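Local coordinates for spermidine N(1)-acetyltransferase (Thermoplasma acidophilum, PDB 3K9U), which transfers an acetyl group from acetyl-CoA to polyamines such as spermidine, helping to protect the cell against polyamine toxicity, at residues A[51-56]-A[89-94]; A[133-138]-A[153-158]. All coordinates share one frame; numbering follows the deposited sequence.

Contact 1 of 2, residues A[51-56]-A[89-94]; sequences LNEIVR and LLRLYL. With ACO (acetyl coenzyme *a), chain G.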
loop_
_atom_site.group_PDB
_atom_site.type_symbol
_atom_site.label_atom_id
_atom_site.label_comp_id
_atom_site.label_asym_id
_atom_site.label_seq_id
_atom_site.Cartn_x
_atom_site.Cartn_y
_atom_site.Cartn_z
ATOM N N LEU A 51 24.355 8.266 -10.485
ATOM C CA LEU A 51 24.662 9.031 -11.683
ATOM C C LEU A 51 25.431 8.187 -12.718
ATOM O O LEU A 51 25.086 8.149 -13.908
ATOM C CB LEU A 51 25.499 10.258 -11.314
ATOM C CG LEU A 51 24.750 11.545 -11.018
ATOM C CD1 LEU A 51 25.729 12.683 -10.534
ATOM C CD2 LEU A 51 23.956 11.963 -12.282
ATOM N N ASN A 52 26.485 7.527 -12.245
ATOM C CA ASN A 52 27.301 6.668 -13.092
ATOM C C ASN A 52 26.441 5.570 -13.690
ATOM O O ASN A 52 26.562 5.281 -14.888
ATOM C CB ASN A 52 28.479 6.080 -12.307
ATOM C CG ASN A 52 29.446 5.295 -13.179
ATOM O OD1 ASN A 52 29.935 5.785 -14.209
ATOM N ND2 ASN A 52 29.762 4.077 -12.750
ATOM N N GLU A 53 25.548 4.988 -12.880
ATOM C CA GLU A 53 24.680 3.904 -13.379
ATOM C C GLU A 53 23.685 4.403 -14.411
ATOM O O GLU A 53 23.457 3.749 -15.422
ATOM C CB GLU A 53 23.923 3.210 -12.252
ATOM C CG GLU A 53 24.809 2.315 -11.362
ATOM C CD GLU A 53 24.124 1.979 -10.019
ATOM O OE1 GLU A 53 23.112 2.619 -9.685
ATOM O OE2 GLU A 53 24.592 1.096 -9.293
ATOM N N ILE A 54 23.102 5.576 -14.141
ATOM C CA ILE A 54 22.187 6.207 -15.081
ATOM C C ILE A 54 22.909 6.487 -16.398
ATOM O O ILE A 54 22.346 6.191 -17.456
ATOM C CB ILE A 54 21.572 7.506 -14.481
ATOM C CG1 ILE A 54 20.634 7.175 -13.302
ATOM C CG2 ILE A 54 20.823 8.324 -15.529
ATOM C CD1 ILE A 54 20.076 8.440 -12.575
ATOM N N VAL A 55 24.140 7.031 -16.356
ATOM C CA VAL A 55 24.863 7.344 -17.600
ATOM C C VAL A 55 25.216 6.086 -18.382
ATOM O O VAL A 55 25.066 6.062 -19.600
ATOM C CB VAL A 55 26.136 8.219 -17.395
ATOM C CG1 VAL A 55 26.908 8.457 -18.760
ATOM C CG2 VAL A 55 25.754 9.552 -16.762
ATOM N N ARG A 56 25.658 5.046 -17.677
ATOM C CA ARG A 56 25.932 3.738 -18.292
ATOM C C ARG A 56 24.702 3.212 -19.011
ATOM O O ARG A 56 24.796 2.751 -20.155
ATOM C CB ARG A 56 26.368 2.697 -17.237
ATOM C CG ARG A 56 27.846 2.824 -16.845
ATOM C CD ARG A 56 28.221 1.922 -15.670
ATOM N NE ARG A 56 28.114 0.501 -16.017
ATOM C CZ ARG A 56 27.255 -0.379 -15.478
ATOM N NH1 ARG A 56 26.381 -0.044 -14.512
ATOM N NH2 ARG A 56 27.280 -1.645 -15.916
ATOM N N LEU A 89 17.081 -9.585 -13.626
ATOM C CA LEU A 89 16.264 -8.524 -13.071
ATOM C C LEU A 89 16.905 -8.143 -11.743
ATOM O O LEU A 89 16.858 -8.899 -10.772
ATOM C CB LEU A 89 14.816 -8.995 -12.886
ATOM C CG LEU A 89 13.755 -7.891 -12.702
ATOM C CD1 LEU A 89 12.315 -8.478 -12.742
ATOM C CD2 LEU A 89 13.977 -7.121 -11.398
ATOM N N LEU A 90 17.569 -7.002 -11.710
ATOM C CA LEU A 90 18.383 -6.653 -10.550
ATOM C C LEU A 90 17.591 -5.910 -9.521
ATOM O O LEU A 90 17.871 -6.026 -8.355
ATOM C CB LEU A 90 19.582 -5.781 -10.936
ATOM C CG LEU A 90 20.599 -6.407 -11.885
ATOM C CD1 LEU A 90 21.523 -5.290 -12.425
ATOM C CD2 LEU A 90 21.401 -7.539 -11.204
ATOM N N ARG A 91 16.606 -5.140 -9.963
ATOM C CA ARG A 91 16.025 -4.077 -9.142
ATOM C C ARG A 91 14.607 -3.718 -9.610
ATOM O O ARG A 91 14.407 -3.430 -10.790
ATOM C CB ARG A 91 16.936 -2.850 -9.299
ATOM C CG ARG A 91 17.363 -2.201 -8.038
ATOM C CD ARG A 91 18.853 -1.916 -7.943
ATOM N NE ARG A 91 19.510 -1.141 -9.008
ATOM C CZ ARG A 91 20.117 0.050 -8.868
ATOM N NH1 ARG A 91 20.763 0.578 -9.904
ATOM N NH2 ARG A 91 20.079 0.750 -7.728
ATOM N N LEU A 92 13.647 -3.698 -8.687
ATOM C CA LEU A 92 12.295 -3.224 -8.986
ATOM C C LEU A 92 11.618 -2.744 -7.732
ATOM O O LEU A 92 11.265 -3.546 -6.865
ATOM C CB LEU A 92 11.458 -4.342 -9.618
ATOM C CG LEU A 92 9.990 -4.102 -9.925
ATOM C CD1 LEU A 92 9.862 -2.907 -10.781
ATOM C CD2 LEU A 92 9.389 -5.318 -10.622
ATOM N N TYR A 93 11.421 -1.435 -7.658
ATOM C CA TYR A 93 10.925 -0.794 -6.452
ATOM C C TYR A 93 9.970 0.341 -6.810
ATOM O O TYR A 93 10.286 1.153 -7.667
ATOM C CB TYR A 93 12.100 -0.243 -5.614
ATOM C CG TYR A 93 12.971 -1.315 -5.012
ATOM C CD1 TYR A 93 12.607 -1.947 -3.829
ATOM C CD2 TYR A 93 14.138 -1.730 -5.643
ATOM C CE1 TYR A 93 13.377 -2.946 -3.285
ATOM C CE2 TYR A 93 14.924 -2.734 -5.101
ATOM C CZ TYR A 93 14.547 -3.326 -3.920
ATOM O OH TYR A 93 15.315 -4.321 -3.371
ATOM N N LEU A 94 8.817 0.380 -6.136
ATOM C CA LEU A 94 7.869 1.480 -6.206
ATOM C C LEU A 94 7.753 2.136 -4.833
ATOM O O LEU A 94 7.971 1.466 -3.801
ATOM C CB LEU A 94 6.482 0.966 -6.542
ATOM C CG LEU A 94 6.356 0.065 -7.764
ATOM C CD1 LEU A 94 4.863 -0.399 -7.983
ATOM C CD2 LEU A 94 6.927 0.786 -8.985
HETATM N N1A ACO G . 0.840 -5.467 -0.038
HETATM C C2A ACO G . 0.917 -6.810 -0.204
HETATM N N3A ACO G . 1.128 -7.378 -1.405
HETATM C C4A ACO G . 1.314 -6.636 -2.512
HETATM C C5A ACO G . 1.243 -5.185 -2.366
HETATM C C6A ACO G . 1.003 -4.614 -1.030
HETATM N N6A ACO G . 0.916 -3.277 -0.823
HETATM N N7A ACO G . 1.441 -4.674 -3.567
HETATM C C8A ACO G . 1.610 -5.702 -4.415
HETATM N N9A ACO G . 1.561 -6.888 -3.792
HETATM C C1B ACO G . 1.689 -8.208 -4.490
HETATM C C2B ACO G . 0.520 -9.168 -4.258
HETATM O O2B ACO G . 0.926 -10.552 -4.422
HETATM C C3B ACO G . -0.465 -8.813 -5.333
HETATM O O3B ACO G . -1.342 -9.915 -5.636
HETATM P P3B ACO G . -2.787 -9.938 -4.874
HETATM O O7A ACO G . -3.560 -8.942 -5.639
HETATM O O8A ACO G . -2.466 -9.532 -3.441
HETATM O O9A ACO G . -3.162 -11.399 -5.059
HETATM C C4B ACO G . 0.409 -8.335 -6.478
HETATM O O4B ACO G . 1.685 -8.013 -5.907
HETATM C C5B ACO G . -0.139 -7.121 -7.196
HETATM O O5B ACO G . 0.448 -6.967 -8.497
HETATM P P1A ACO G . 0.882 -5.517 -9.049
HETATM O O1A ACO G . -0.199 -4.491 -8.743
HETATM O O2A ACO G . 1.365 -5.647 -10.469
HETATM O O3A ACO G . 2.156 -5.257 -8.074
HETATM P P2A ACO G . 2.877 -3.809 -7.922
HETATM O O4A ACO G . 2.694 -3.402 -6.478
HETATM O O5A ACO G . 2.475 -2.879 -9.060
HETATM O O6A ACO G . 4.406 -4.175 -8.147
HETATM C CBP ACO G . 6.196 -4.701 -6.659
HETATM C CCP ACO G . 5.026 -5.252 -7.454
HETATM C CDP ACO G . 6.924 -5.841 -5.974
HETATM C CEP ACO G . 7.144 -4.049 -7.662
HETATM C CAP ACO G . 5.714 -3.648 -5.635
HETATM O OAP ACO G . 4.702 -4.172 -4.767
HETATM C C9P ACO G . 6.821 -3.080 -4.791
HETATM O O9P ACO G . 7.517 -2.185 -5.236
HETATM N N8P ACO G . 6.989 -3.616 -3.606
HETATM C C7P ACO G . 8.049 -3.253 -2.691
HETATM C C6P ACO G . 9.457 -3.477 -3.219
HETATM C C5P ACO G . 9.769 -4.902 -3.627
HETATM O O5P ACO G . 9.432 -5.866 -2.956
HETATM N N4P ACO G . 10.486 -5.042 -4.745
HETATM C C3P ACO G . 10.974 -6.344 -5.195
HETATM C C2P ACO G . 12.369 -6.593 -4.642
HETATM S S1P ACO G . 13.138 -8.011 -5.364
HETATM C C ACO G . 14.067 -7.377 -6.628
HETATM O O ACO G . 14.147 -6.160 -6.741
HETATM C CH3 ACO G . 14.815 -8.290 -7.582
#
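Glu53, on helix 47-59, and Arg91, on strand 86-94, reach across a wide backbone gap, with CA atoms 12.5 Å apart, to meet in a salt bridge. The ionic contact is narrow: Arg91 NH1 lies 3.1 Å from Glu53 OE1, and the N-H...O angle of 148° belongs to a weak hydrogen bond. OE1 comes to the edge of the guanidinium near its plane, but the carboxylate is turned 72° from that plane, and a single carboxylate oxygen, OE1, makes the bridge. Glu53 spans the distance with a chain extended beyond CG, whereas the arginine chain is kinked partway along. Other partners fix the guanidinium: Arg91 NE pairs with Glu79, its strongest polar partner, and NH2 bonds to Tyr45 OH, so Glu53 adds a lesser anchor.

The strand's hydrogen bonds to acetyl-CoA use backbone atoms. Leu92 O accepts from N4P of the cofactor at 2.7 Å, Leu94 N gives to O9P at 3.0 Å, and Leu92 N reaches the acetyl oxygen O at 3.2 Å in a weak bond. Apolar contacts add to this grip, with Tyr93 CD1 3.6 Å from cofactor C6P and Leu92 CG touching the pantetheine methyl CEP.

The strand carries a classic beta bulge, in which Leu90 and Arg91 together sit across from the single residue Glu79 of strand 73-83. A bulged strand whose backbone pairs with the pantetheine arm as if with another strand is the signature of the GNAT acetyl-CoA site.

Contact 2 of 2, residues A[133-138]-A[153-158]; sequences VGFSFY and FIMEKK. With ACO (acetyl coenzyme *a), chain G.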
loop_
_atom_site.group_PDB
_atom_site.type_symbol
_atom_site.label_atom_id
_atom_site.label_comp_id
_atom_site.label_asym_id
_atom_site.label_seq_id
_atom_site.Cartn_x
_atom_site.Cartn_y
_atom_site.Cartn_z
ATOM N N VAL A 133 5.764 -9.678 -0.387
ATOM C CA VAL A 133 5.220 -8.730 -1.389
ATOM C C VAL A 133 5.867 -8.927 -2.771
ATOM O O VAL A 133 5.204 -9.185 -3.760
ATOM C CB VAL A 133 5.435 -7.235 -0.910
ATOM C CG1 VAL A 133 4.997 -6.246 -1.983
ATOM C CG2 VAL A 133 4.678 -6.952 0.471
ATOM N N GLY A 134 7.179 -8.797 -2.817
ATOM C CA GLY A 134 7.947 -9.101 -4.020
ATOM C C GLY A 134 7.834 -10.539 -4.494
ATOM O O GLY A 134 7.637 -10.781 -5.671
ATOM N N PHE A 135 7.959 -11.499 -3.580
ATOM C CA PHE A 135 8.036 -12.922 -3.970
ATOM C C PHE A 135 6.742 -13.357 -4.634
ATOM O O PHE A 135 6.773 -14.047 -5.668
ATOM C CB PHE A 135 8.335 -13.827 -2.791
ATOM C CG PHE A 135 8.366 -15.291 -3.135
ATOM C CD1 PHE A 135 7.434 -16.154 -2.628
ATOM C CD2 PHE A 135 9.336 -15.798 -3.948
ATOM C CE1 PHE A 135 7.461 -17.531 -2.955
ATOM C CE2 PHE A 135 9.380 -17.149 -4.267
ATOM C CZ PHE A 135 8.437 -18.017 -3.760
ATOM N N SER A 136 5.620 -12.915 -4.055
ATOM C CA SER A 136 4.287 -13.277 -4.572
ATOM C C SER A 136 3.996 -12.526 -5.859
ATOM O O SER A 136 3.365 -13.049 -6.730
ATOM C CB SER A 136 3.204 -13.047 -3.517
ATOM O OG SER A 136 3.105 -11.690 -3.154
ATOM N N PHE A 137 4.512 -11.304 -5.998
ATOM C CA PHE A 137 4.355 -10.586 -7.255
ATOM C C PHE A 137 5.013 -11.338 -8.420
ATOM O O PHE A 137 4.440 -11.438 -9.504
ATOM C CB PHE A 137 4.905 -9.166 -7.156
ATOM C CG PHE A 137 5.129 -8.503 -8.504
ATOM C CD1 PHE A 137 6.403 -8.504 -9.088
ATOM C CD2 PHE A 137 4.068 -7.893 -9.185
ATOM C CE1 PHE A 137 6.632 -7.897 -10.333
ATOM C CE2 PHE A 137 4.277 -7.255 -10.431
ATOM C CZ PHE A 137 5.573 -7.265 -11.015
ATOM N N TYR A 138 6.196 -11.878 -8.184
ATOM C CA TYR A 138 6.915 -12.616 -9.224
ATOM C C TYR A 138 6.280 -13.938 -9.577
ATOM O O TYR A 138 6.235 -14.283 -10.764
ATOM C CB TYR A 138 8.357 -12.862 -8.820
ATOM C CG TYR A 138 9.163 -11.605 -8.753
ATOM C CD1 TYR A 138 9.208 -10.715 -9.827
ATOM C CD2 TYR A 138 9.902 -11.298 -7.615
ATOM C CE1 TYR A 138 9.949 -9.556 -9.739
ATOM C CE2 TYR A 138 10.624 -10.147 -7.521
ATOM C CZ TYR A 138 10.663 -9.291 -8.571
ATOM O OH TYR A 138 11.434 -8.168 -8.448
ATOM N N PHE A 153 15.756 -16.412 -2.506
ATOM C CA PHE A 153 15.316 -17.385 -3.483
ATOM C C PHE A 153 15.738 -16.929 -4.880
ATOM O O PHE A 153 15.561 -15.761 -5.247
ATOM C CB PHE A 153 13.785 -17.475 -3.501
ATOM C CG PHE A 153 13.175 -18.177 -2.342
ATOM C CD1 PHE A 153 11.981 -17.717 -1.818
ATOM C CD2 PHE A 153 13.731 -19.313 -1.815
ATOM C CE1 PHE A 153 11.369 -18.367 -0.758
ATOM C CE2 PHE A 153 13.143 -19.945 -0.749
ATOM C CZ PHE A 153 11.959 -19.467 -0.222
ATOM N N ILE A 154 16.209 -17.866 -5.680
ATOM C CA ILE A 154 16.561 -17.574 -7.056
ATOM C C ILE A 154 15.357 -17.979 -7.911
ATOM O O ILE A 154 14.911 -19.122 -7.844
ATOM C CB ILE A 154 17.840 -18.355 -7.497
ATOM C CG1 ILE A 154 19.056 -17.908 -6.681
ATOM C CG2 ILE A 154 18.109 -18.183 -9.007
ATOM C CD1 ILE A 154 20.294 -18.802 -6.848
ATOM N N MET A 155 14.814 -17.048 -8.686
ATOM C CA MET A 155 13.672 -17.364 -9.537
ATOM C C MET A 155 14.011 -17.193 -11.008
ATOM O O MET A 155 14.860 -16.392 -11.360
ATOM C CB MET A 155 12.464 -16.496 -9.180
ATOM C CG MET A 155 12.077 -16.567 -7.724
ATOM S SD MET A 155 10.651 -15.545 -7.298
ATOM C CE MET A 155 9.272 -16.567 -7.874
ATOM N N GLU A 156 13.332 -17.962 -11.850
ATOM C CA GLU A 156 13.518 -17.928 -13.281
ATOM C C GLU A 156 12.191 -17.955 -13.990
ATOM O O GLU A 156 11.237 -18.568 -13.524
ATOM C CB GLU A 156 14.403 -19.105 -13.781
ATOM C CG GLU A 156 15.823 -19.087 -13.174
ATOM C CD GLU A 156 16.776 -20.200 -13.682
ATOM O OE1 GLU A 156 16.640 -20.694 -14.836
ATOM O OE2 GLU A 156 17.677 -20.567 -12.891
ATOM N N LYS A 157 12.179 -17.307 -15.149
ATOM C CA LYS A 157 11.078 -17.349 -16.087
ATOM C C LYS A 157 11.666 -17.528 -17.461
ATOM O O LYS A 157 12.637 -16.834 -17.818
ATOM C CB LYS A 157 10.328 -16.024 -16.058
ATOM C CG LYS A 157 9.089 -15.934 -16.995
ATOM C CD LYS A 157 8.403 -14.546 -16.824
ATOM C CE LYS A 157 7.144 -14.420 -17.654
ATOM N NZ LYS A 157 6.416 -13.146 -17.333
ATOM N N LYS A 158 11.045 -18.411 -18.235
ATOM C CA LYS A 158 11.444 -18.756 -19.587
ATOM C C LYS A 158 10.524 -18.085 -20.613
ATOM O O LYS A 158 9.340 -17.912 -20.369
ATOM C CB LYS A 158 11.326 -20.269 -19.763
ATOM C CG LYS A 158 12.205 -21.092 -18.817
ATOM C CD LYS A 158 13.626 -21.234 -19.368
ATOM C CE LYS A 158 13.729 -22.365 -20.397
ATOM N NZ LYS A 158 14.955 -22.221 -21.256
HETATM N N1A ACO G . 0.840 -5.467 -0.038
HETATM C C2A ACO G . 0.917 -6.810 -0.204
HETATM N N3A ACO G . 1.128 -7.378 -1.405
HETATM C C4A ACO G . 1.314 -6.636 -2.512
HETATM C C5A ACO G . 1.243 -5.185 -2.366
HETATM C C6A ACO G . 1.003 -4.614 -1.030
HETATM N N6A ACO G . 0.916 -3.277 -0.823
HETATM N N7A ACO G . 1.441 -4.674 -3.567
HETATM C C8A ACO G . 1.610 -5.702 -4.415
HETATM N N9A ACO G . 1.561 -6.888 -3.792
HETATM C C1B ACO G . 1.689 -8.208 -4.490
HETATM C C2B ACO G . 0.520 -9.168 -4.258
HETATM O O2B ACO G . 0.926 -10.552 -4.422
HETATM C C3B ACO G . -0.465 -8.813 -5.333
HETATM O O3B ACO G . -1.342 -9.915 -5.636
HETATM P P3B ACO G . -2.787 -9.938 -4.874
HETATM O O7A ACO G . -3.560 -8.942 -5.639
HETATM O O8A ACO G . -2.466 -9.532 -3.441
HETATM O O9A ACO G . -3.162 -11.399 -5.059
HETATM C C4B ACO G . 0.409 -8.335 -6.478
HETATM O O4B ACO G . 1.685 -8.013 -5.907
HETATM C C5B ACO G . -0.139 -7.121 -7.196
HETATM O O5B ACO G . 0.448 -6.967 -8.497
HETATM P P1A ACO G . 0.882 -5.517 -9.049
HETATM O O1A ACO G . -0.199 -4.491 -8.743
HETATM O O2A ACO G . 1.365 -5.647 -10.469
HETATM O O3A ACO G . 2.156 -5.257 -8.074
HETATM P P2A ACO G . 2.877 -3.809 -7.922
HETATM O O4A ACO G . 2.694 -3.402 -6.478
HETATM O O5A ACO G . 2.475 -2.879 -9.060
HETATM O O6A ACO G . 4.406 -4.175 -8.147
HETATM C CBP ACO G . 6.196 -4.701 -6.659
HETATM C CCP ACO G . 5.026 -5.252 -7.454
HETATM C CDP ACO G . 6.924 -5.841 -5.974
HETATM C CEP ACO G . 7.144 -4.049 -7.662
HETATM C CAP ACO G . 5.714 -3.648 -5.635
HETATM O OAP ACO G . 4.702 -4.172 -4.767
HETATM C C9P ACO G . 6.821 -3.080 -4.791
HETATM O O9P ACO G . 7.517 -2.185 -5.236
HETATM N N8P ACO G . 6.989 -3.616 -3.606
HETATM C C7P ACO G . 8.049 -3.253 -2.691
HETATM C C6P ACO G . 9.457 -3.477 -3.219
HETATM C C5P ACO G . 9.769 -4.902 -3.627
HETATM O O5P ACO G . 9.432 -5.866 -2.956
HETATM N N4P ACO G . 10.486 -5.042 -4.745
HETATM C C3P ACO G . 10.974 -6.344 -5.195
HETATM C C2P ACO G . 12.369 -6.593 -4.642
HETATM S S1P ACO G . 13.138 -8.011 -5.364
HETATM C C ACO G . 14.067 -7.377 -6.628
HETATM O O ACO G . 14.147 -6.160 -6.741
HETATM C CH3 ACO G . 14.815 -8.290 -7.582
#
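Segment 133-138 of helix 132-139 runs at 23° to segment 153-158 of strand 152-158, in the same N-to-C sense, with the two axes 10.8 Å apart. Side chains bridge the gap: Phe135 and Met155 cover the most surface, with Phe153 and Tyr138 beside them. Phe135 has its CG anti to the backbone N (chi1 178°), a torsion that swings the ring out toward the strand. There CD1 of Phe153 lies over one face of the Phe135 ring, 3.6 Å from Phe135 CE2, and the ring planes meet at an oblique 45°.

Met155 sends its thioether in between Phe135 and Tyr138. Its SD is 3.6 Å from Phe135 CD2, and it packs as an apolar neighbour 3.8 Å from Tyr138 CB. The sulfur also lies obliquely to both rings in Met-aromatic contacts, more distant from that of Tyr138. A bend at the end of the chain turns CE in as well, to 3.7 Å from Phe135 CE2. Met155 thus meets Tyr138 near its root, while the phenol leads away toward the cofactor.

Other positions of the helix, and the far end of Tyr138, face acetyl-CoA. Ser136 OG accepts a hydrogen bond from the ribose hydroxyl O2B at 2.8 Å and is also bonded to Ser132 O. Phe137 lays one face against the pantetheine carbon CCP, 3.3 Å from Phe137 CD2. Tyr138 presents its ring edge to the thioester sulfur S1P, and Tyr138 OH stands 3.5 Å from S1P. That is consistent with donating a proton to the departing CoA thiolate, the role assigned by similarity. A helix packed on the sheet by one side and lining the cofactor pocket with another, a tyrosine near the thioester, is characteristic of the GNAT fold.

Overall arrangement
Contacts 1 and 2 follow one another along the chain, their centres about 19 Å apart, and acetyl-CoA touches both. Strands 86-94 and 152-158 belong to the same sheet, separated by strand 122-128. The pantetheine arm bonds to Leu92 and Leu94 of strand 86-94, while Phe137 and Tyr138 of helix 132-139 touch it. The two contacts also touch directly: Leu92 CD2 packs 3.8 Å from Phe137 CE1, and Leu89 CD1 lies 4.0 Å from Tyr138 CE1. Near the thioester, Leu92 CB comes within 4.0 Å of Tyr138 OH, bringing the probable proton donor beside the bulged strand. The Arg91 side chain is about 8 Å from that of Tyr138; Arg91 NH1, bridged to Glu53, is 10.9 Å from cofactor C.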